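Local atomic coordinates of MHC class I antigen (Ctenopharyngodon idella, PDB entry 5H5Z), a protein that probably presents peptides at the cell surface for recognition by T cells, as a class I heavy chain paired with beta-2-microglobulin. Residues A[244-247]-A[248-252]; A[264-267]-A[268-271]. One frame throughout, in Å; residues are numbered along the deposited sequence.

Interaction 1 (A[244-247]-A[248-252])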
ATOM      1  N   PRO A 244     -20.013 -20.775  22.963  1.00 62.48           N
ATOM      2  CA  PRO A 244     -19.170 -21.337  24.019  1.00 49.97           C
ATOM      3  C   PRO A 244     -19.454 -22.824  24.245  1.00 51.22           C
ATOM      4  O   PRO A 244     -18.566 -23.559  24.669  1.00 41.70           O
ATOM      5  CB  PRO A 244     -19.563 -20.524  25.263  1.00 51.31           C
ATOM      6  CG  PRO A 244     -20.871 -19.883  24.922  1.00 54.68           C
ATOM      7  CD  PRO A 244     -20.797 -19.626  23.449  1.00 54.72           C
ATOM      8  N   ASP A 245     -20.685 -23.253  23.958  1.00 35.35           N
ATOM      9  CA  ASP A 245     -21.072 -24.659  24.081  1.00 36.92           C
ATOM     10  C   ASP A 245     -20.409 -25.530  23.012  1.00 36.43           C
ATOM     11  O   ASP A 245     -19.910 -26.618  23.312  1.00 36.62           O
ATOM     12  CB  ASP A 245     -22.594 -24.810  24.029  1.00 35.84           C
ATOM     13  CG  ASP A 245     -23.291 -23.991  25.095  1.00 34.08           C
ATOM     14  OD1 ASP A 245     -23.359 -24.453  26.252  1.00 39.40           O
ATOM     15  OD2 ASP A 245     -23.766 -22.879  24.774  1.00 37.48           O
ATOM     16  N   GLU A 246     -20.396 -25.044  21.772  1.00 38.11           N
ATOM     17  CA  GLU A 246     -19.739 -25.751  20.673  1.00 39.68           C
ATOM     18  C   GLU A 246     -18.240 -25.868  20.927  1.00 43.55           C
ATOM     19  O   GLU A 246     -17.628 -26.891  20.619  1.00 41.62           O
ATOM     20  CB  GLU A 246     -20.001 -25.059  19.332  1.00 36.23           C
ATOM     21  CG  GLU A 246     -21.467 -24.974  18.928  1.00 39.87           C
ATOM     22  CD  GLU A 246     -22.187 -26.311  18.996  1.00 43.19           C
ATOM     23  OE1 GLU A 246     -21.684 -27.300  18.420  1.00 50.25           O
ATOM     24  OE2 GLU A 246     -23.263 -26.369  19.629  1.00 51.44           O
ATOM     25  N   TRP A 247     -17.664 -24.814  21.503  1.00 46.51           N
ATOM     26  CA  TRP A 247     -16.263 -24.811  21.905  1.00 53.68           C
ATOM     27  C   TRP A 247     -16.002 -25.811  23.037  1.00 53.05           C
ATOM     28  O   TRP A 247     -14.987 -26.508  23.034  1.00 50.27           O
ATOM     29  CB  TRP A 247     -15.840 -23.403  22.329  1.00 55.61           C
ATOM     30  CG  TRP A 247     -14.370 -23.246  22.385  1.00 59.15           C
ATOM     31  CD1 TRP A 247     -13.561 -23.508  23.452  1.00 68.22           C
ATOM     32  CD2 TRP A 247     -13.509 -22.814  21.322  1.00 48.82           C
ATOM     33  NE1 TRP A 247     -12.250 -23.258  23.123  1.00 64.97           N
ATOM     34  CE2 TRP A 247     -12.189 -22.831  21.822  1.00 49.53           C
ATOM     35  CE3 TRP A 247     -13.726 -22.408  19.997  1.00 43.82           C
ATOM     36  CZ2 TRP A 247     -11.084 -22.462  21.044  1.00 33.23           C
ATOM     37  CZ3 TRP A 247     -12.628 -22.034  19.226  1.00 36.81           C
ATOM     38  CH2 TRP A 247     -11.324 -22.071  19.755  1.00 30.96           C
ATOM     39  N   LYS A 248     -16.925 -25.876  23.995  1.00 48.19           N
ATOM     40  CA  LYS A 248     -16.822 -26.796  25.131  1.00 50.99           C
ATOM     41  C   LYS A 248     -16.890 -28.266  24.709  1.00 44.11           C
ATOM     42  O   LYS A 248     -16.145 -29.089  25.219  1.00 49.15           O
ATOM     43  CB  LYS A 248     -17.908 -26.487  26.176  1.00 49.82           C
ATOM     44  CG  LYS A 248     -18.041 -27.531  27.280  1.00 54.16           C
ATOM     45  CD  LYS A 248     -19.030 -27.105  28.356  1.00 51.53           C
ATOM     46  CE  LYS A 248     -19.347 -28.277  29.278  1.00 55.83           C
ATOM     47  NZ  LYS A 248     -20.062 -27.826  30.512  1.00 60.23           N
ATOM     48  N   ASN A 249     -17.787 -28.578  23.779  1.00 49.32           N
ATOM     49  CA  ASN A 249     -18.061 -29.966  23.399  1.00 52.10           C
ATOM     50  C   ASN A 249     -17.088 -30.544  22.375  1.00 49.12           C
ATOM     51  O   ASN A 249     -17.035 -31.758  22.181  1.00 48.97           O
ATOM     52  CB  ASN A 249     -19.501 -30.101  22.887  1.00 59.11           C
ATOM     53  CG  ASN A 249     -20.534 -29.805  23.957  1.00 64.91           C
ATOM     54  OD1 ASN A 249     -20.336 -30.106  25.136  1.00 65.43           O
ATOM     55  ND2 ASN A 249     -21.652 -29.216  23.547  1.00 69.23           N
ATOM     56  N   ASN A 250     -16.319 -29.675  21.725  1.00 50.08           N
ATOM     57  CA  ASN A 250     -15.420 -30.102  20.656  1.00 46.36           C
ATOM     58  C   ASN A 250     -14.004 -29.561  20.819  1.00 45.90           C
ATOM     59  O   ASN A 250     -13.745 -28.730  21.691  1.00 48.11           O
ATOM     60  CB  ASN A 250     -16.000 -29.716  19.290  1.00 42.15           C
ATOM     61  CG  ASN A 250     -17.439 -30.173  19.122  1.00 50.77           C
ATOM     62  OD1 ASN A 250     -18.378 -29.461  19.483  1.00 49.19           O
ATOM     63  ND2 ASN A 250     -17.617 -31.373  18.586  1.00 42.79           N
ATOM     64  N   ARG A 251     -13.087 -30.043  19.988  1.00 42.69           N
ATOM     65  CA  ARG A 251     -11.707 -29.583  20.022  1.00 41.39           C
ATOM     66  C   ARG A 251     -11.422 -28.706  18.812  1.00 38.45           C
ATOM     67  O   ARG A 251     -11.016 -29.196  17.755  1.00 37.43           O
ATOM     68  CB  ARG A 251     -10.740 -30.765  20.087  1.00 39.40           C
ATOM     69  CG  ARG A 251     -10.730 -31.489  21.424  1.00 62.90           C
ATOM     70  CD  ARG A 251      -9.782 -32.679  21.415  1.00 70.89           C
ATOM     71  NE  ARG A 251      -8.383 -32.274  21.263  1.00 87.54           N
ATOM     72  CZ  ARG A 251      -7.342 -33.105  21.324  1.00108.88           C
ATOM     73  NH1 ARG A 251      -6.112 -32.632  21.171  1.00104.45           N
ATOM     74  NH2 ARG A 251      -7.525 -34.405  21.539  1.00109.70           N
ATOM     75  N   PHE A 252     -11.661 -27.413  18.970  1.00 34.64           N
ATOM     76  CA  PHE A 252     -11.383 -26.449  17.921  1.00 35.84           C
ATOM     77  C   PHE A 252      -9.941 -25.971  18.006  1.00 30.09           C
ATOM     78  O   PHE A 252      -9.364 -25.880  19.090  1.00 31.01           O
ATOM     79  CB  PHE A 252     -12.327 -25.250  18.016  1.00 33.59           C
ATOM     80  CG  PHE A 252     -13.699 -25.504  17.456  1.00 38.54           C
ATOM     81  CD1 PHE A 252     -13.965 -25.285  16.104  1.00 38.15           C
ATOM     82  CD2 PHE A 252     -14.734 -25.943  18.279  1.00 39.09           C
ATOM     83  CE1 PHE A 252     -15.232 -25.510  15.585  1.00 36.57           C
ATOM     84  CE2 PHE A 252     -16.004 -26.169  17.764  1.00 39.05           C
ATOM     85  CZ  PHE A 252     -16.253 -25.954  16.417  1.00 38.23           C
TER
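Two first torsions bring W247 and F252 together: the indole leaves with CG opposite the backbone N (chi1 -164°), whereas the phenyl ring of F252 has CG opposite its own carbonyl carbon (chi1 -79°). The first sends the indole out from the short helix 244-249, and the second leads the phenyl back beside it from the start of the next strand. The touching branch of F252 is its CB, which sits over one face of the six-membered ring of W247, toward the rim, with F252 CB and W247 CZ3 3.4 Å apart. Measured to the centroid of that W247 ring, F252 CB is 3.8 Å away and fairly close to the normal, which qualifies as a CH-pi contact. The two rings themselves are almost parallel, at 10°, yet their centroids lie 5.5 Å apart, so they are slid past each other and barely overlap.

The F252 ring also has a polar neighbour at its edge: E246 O lies in the ring plane, 3.4 Å from F252 CE2. The same carbonyl receives a weak bond from N250 N, 3.3 Å from E246 O, as the helix runs out. Before it, the helical turn is closed by K248 N to P244 O at 2.9 Å and by N249 N to D245 O, also at 2.9 Å. Beyond the pair, L240 touches both W247 and F252, while H217 meets the F252 ring edge-to-face. The packing sits where the chain passes from helix 244-249 to strand 252-258, and it is characteristic of the immunoglobulin C1-set domain, in which a short helical turn links strands E and F across the two sheets.

Interaction 2 (A[264-267]-A[268-271])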
ATOM      1  N   ARG A 264      -0.149 -24.059  15.151  1.00 27.07           N
ATOM      2  CA  ARG A 264      -1.495 -24.386  15.618  1.00 28.56           C
ATOM      3  C   ARG A 264      -1.754 -23.816  17.016  1.00 28.28           C
ATOM      4  O   ARG A 264      -0.915 -23.933  17.909  1.00 28.82           O
ATOM      5  CB  ARG A 264      -1.713 -25.908  15.604  1.00 30.61           C
ATOM      6  CG  ARG A 264      -3.129 -26.361  15.951  1.00 35.15           C
ATOM      7  CD  ARG A 264      -3.245 -27.879  16.015  1.00 37.30           C
ATOM      8  NE  ARG A 264      -2.988 -28.514  14.721  1.00 39.17           N
ATOM      9  CZ  ARG A 264      -3.924 -28.830  13.827  1.00 38.58           C
ATOM     10  NH1 ARG A 264      -5.207 -28.576  14.068  1.00 33.07           N
ATOM     11  NH2 ARG A 264      -3.572 -29.405  12.682  1.00 38.78           N
ATOM     12  N   LYS A 265      -2.911 -23.190  17.203  1.00 24.01           N
ATOM     13  CA  LYS A 265      -3.308 -22.739  18.536  1.00 24.71           C
ATOM     14  C   LYS A 265      -4.624 -23.383  18.946  1.00 27.61           C
ATOM     15  O   LYS A 265      -5.498 -23.585  18.107  1.00 27.67           O
ATOM     16  CB  LYS A 265      -3.405 -21.212  18.601  1.00 24.80           C
ATOM     17  CG  LYS A 265      -2.094 -20.486  18.334  1.00 26.84           C
ATOM     18  CD  LYS A 265      -1.143 -20.588  19.513  1.00 28.55           C
ATOM     19  CE  LYS A 265       0.238 -20.071  19.143  1.00 28.10           C
ATOM     20  NZ  LYS A 265       1.153 -20.119  20.317  1.00 32.47           N
ATOM     21  N   THR A 266      -4.752 -23.712  20.232  1.00 28.06           N
ATOM     22  CA  THR A 266      -5.952 -24.378  20.757  1.00 28.47           C
ATOM     23  C   THR A 266      -6.564 -23.578  21.911  1.00 27.84           C
ATOM     24  O   THR A 266      -6.037 -22.535  22.289  1.00 28.52           O
ATOM     25  CB  THR A 266      -5.648 -25.819  21.238  1.00 33.73           C
ATOM     26  OG1 THR A 266      -4.776 -25.780  22.375  1.00 34.72           O
ATOM     27  CG2 THR A 266      -5.008 -26.655  20.127  1.00 36.15           C
ATOM     28  N   GLU A 267      -7.665 -24.074  22.480  1.00 29.48           N
ATOM     29  CA  GLU A 267      -8.334 -23.390  23.599  1.00 29.75           C
ATOM     30  C   GLU A 267      -7.381 -23.027  24.737  1.00 30.91           C
ATOM     31  O   GLU A 267      -7.550 -21.988  25.383  1.00 30.84           O
ATOM     32  CB  GLU A 267      -9.508 -24.218  24.145  1.00 35.26           C
ATOM     33  CG  GLU A 267      -9.147 -25.594  24.676  1.00 40.46           C
ATOM     34  CD  GLU A 267     -10.347 -26.517  24.750  1.00 62.23           C
ATOM     35  OE1 GLU A 267     -10.277 -27.617  24.164  1.00 65.03           O
ATOM     36  OE2 GLU A 267     -11.361 -26.138  25.382  1.00 65.21           O
ATOM     37  N   ASP A 268      -6.384 -23.883  24.968  1.00 30.53           N
ATOM     38  CA  ASP A 268      -5.377 -23.669  26.008  1.00 32.79           C
ATOM     39  C   ASP A 268      -4.539 -22.413  25.779  1.00 31.39           C
ATOM     40  O   ASP A 268      -3.857 -21.937  26.692  1.00 30.26           O
ATOM     41  CB  ASP A 268      -4.451 -24.887  26.114  1.00 38.82           C
ATOM     42  CG  ASP A 268      -5.107 -26.064  26.809  1.00 43.51           C
ATOM     43  OD1 ASP A 268      -6.221 -25.902  27.352  1.00 44.49           O
ATOM     44  OD2 ASP A 268      -4.502 -27.154  26.815  1.00 49.59           O
ATOM     45  N   ASP A 269      -4.591 -21.889  24.559  1.00 26.99           N
ATOM     46  CA  ASP A 269      -3.790 -20.729  24.181  1.00 24.38           C
ATOM     47  C   ASP A 269      -4.541 -19.407  24.245  1.00 24.97           C
ATOM     48  O   ASP A 269      -3.918 -18.346  24.131  1.00 24.39           O
ATOM     49  CB  ASP A 269      -3.208 -20.923  22.779  1.00 24.94           C
ATOM     50  CG  ASP A 269      -2.305 -22.126  22.697  1.00 29.37           C
ATOM     51  OD1 ASP A 269      -1.445 -22.278  23.590  1.00 31.83           O
ATOM     52  OD2 ASP A 269      -2.466 -22.924  21.752  1.00 26.88           O
ATOM     53  N   ILE A 270      -5.861 -19.468  24.434  1.00 26.54           N
ATOM     54  CA  ILE A 270      -6.698 -18.266  24.359  1.00 25.33           C
ATOM     55  C   ILE A 270      -6.279 -17.220  25.389  1.00 25.98           C
ATOM     56  O   ILE A 270      -6.119 -17.523  26.577  1.00 25.49           O
ATOM     57  CB  ILE A 270      -8.210 -18.590  24.467  1.00 24.19           C
ATOM     58  CG1 ILE A 270      -8.650 -19.436  23.267  1.00 28.40           C
ATOM     59  CG2 ILE A 270      -9.044 -17.312  24.560  1.00 25.19           C
ATOM     60  CD1 ILE A 270     -10.106 -19.850  23.282  1.00 28.77           C
ATOM     61  N   ILE A 271      -6.075 -15.996  24.909  1.00 23.75           N
ATOM     62  CA  ILE A 271      -5.766 -14.866  25.780  1.00 26.25           C
ATOM     63  C   ILE A 271      -6.878 -13.821  25.732  1.00 24.33           C
ATOM     64  O   ILE A 271      -7.645 -13.750  24.765  1.00 24.87           O
ATOM     65  CB  ILE A 271      -4.381 -14.232  25.478  1.00 24.16           C
ATOM     66  CG1 ILE A 271      -4.308 -13.693  24.041  1.00 23.67           C
ATOM     67  CG2 ILE A 271      -3.264 -15.226  25.778  1.00 23.95           C
ATOM     68  CD1 ILE A 271      -3.048 -12.906  23.742  1.00 29.09           C
TER
HETATM   69  O   HOH W   1      -0.411 -24.478  20.749  1.00 46.27           O
HETATM   70  O   HOH W   2       1.054 -22.422  22.193  1.00 42.47           O
HETATM   71  O   HOH W   3      -7.192 -19.817  27.940  1.00 41.29           O
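D269 OD2 is gripped by two donors, the backbone N of T266 and a water. The amide bond is nearly straight, with T266 N 2.9 Å from D269 OD2 and an N-H...O angle of 169°; it meets the oxygen on its anti side, 22° out of the carboxylate plane. Water 1 donates to the same oxygen and to R264 O, bridging the carboxylate back to the strand. The other oxygen, D269 OD1, accepts from water 2, which in turn takes a bond from K265 NZ; lysine and aspartate are thus linked through water, with K265 NZ and D269 OD1 4.7 Å apart. These links would restrict rotation of the carboxylate.

The K265 side chain crosses that of D269 at about a right angle, and its chain, bent at chi2 (-74°), lays K265 CD 3.5 Å from D269 OD2.

The reverse backbone bond completes the loop: D269 N lies 2.8 Å from T266 O, well above the carbonyl plane. T266 and D269 therefore bond in both directions, main chain to main chain and main chain to side chain. One step on, I270 N reaches E267 O at 3.2 Å, also from above the carbonyl plane. Water 3 joins I270 O to E267 O, the latter bond weak.

K265 pairs with C254 through the backbone, and I271 with L185 and Q187, while I271 also packs on M98 of the beta-2-microglobulin chain. The two successive i to i+3 bonds make a short 3-10 segment, which follows edge strand 261-266 of the immunoglobulin-like domain and carries the chain across to strand 182-187 of the other sheet.

Overall arrangement
Interactions 1 and 2 come in series along the chain, with the 244-252 segment closing before 264-271 opens, and their centres are 13 Å apart. Both belong to the immunoglobulin-like part of the heavy chain, where strands 252-258 and 261-266 are antiparallel neighbours in one sheet: interaction 1 leads into the first and interaction 2 leaves the second. They also touch directly, for W247 NE1 lies 3.1 Å from E267 CB, and W247 CZ2 is 3.6 Å from I270 CD1. The indole thus joins the two, packing the crossover helix and the 3-10 segment together at one end of the sandwich, far from the centre of the chain.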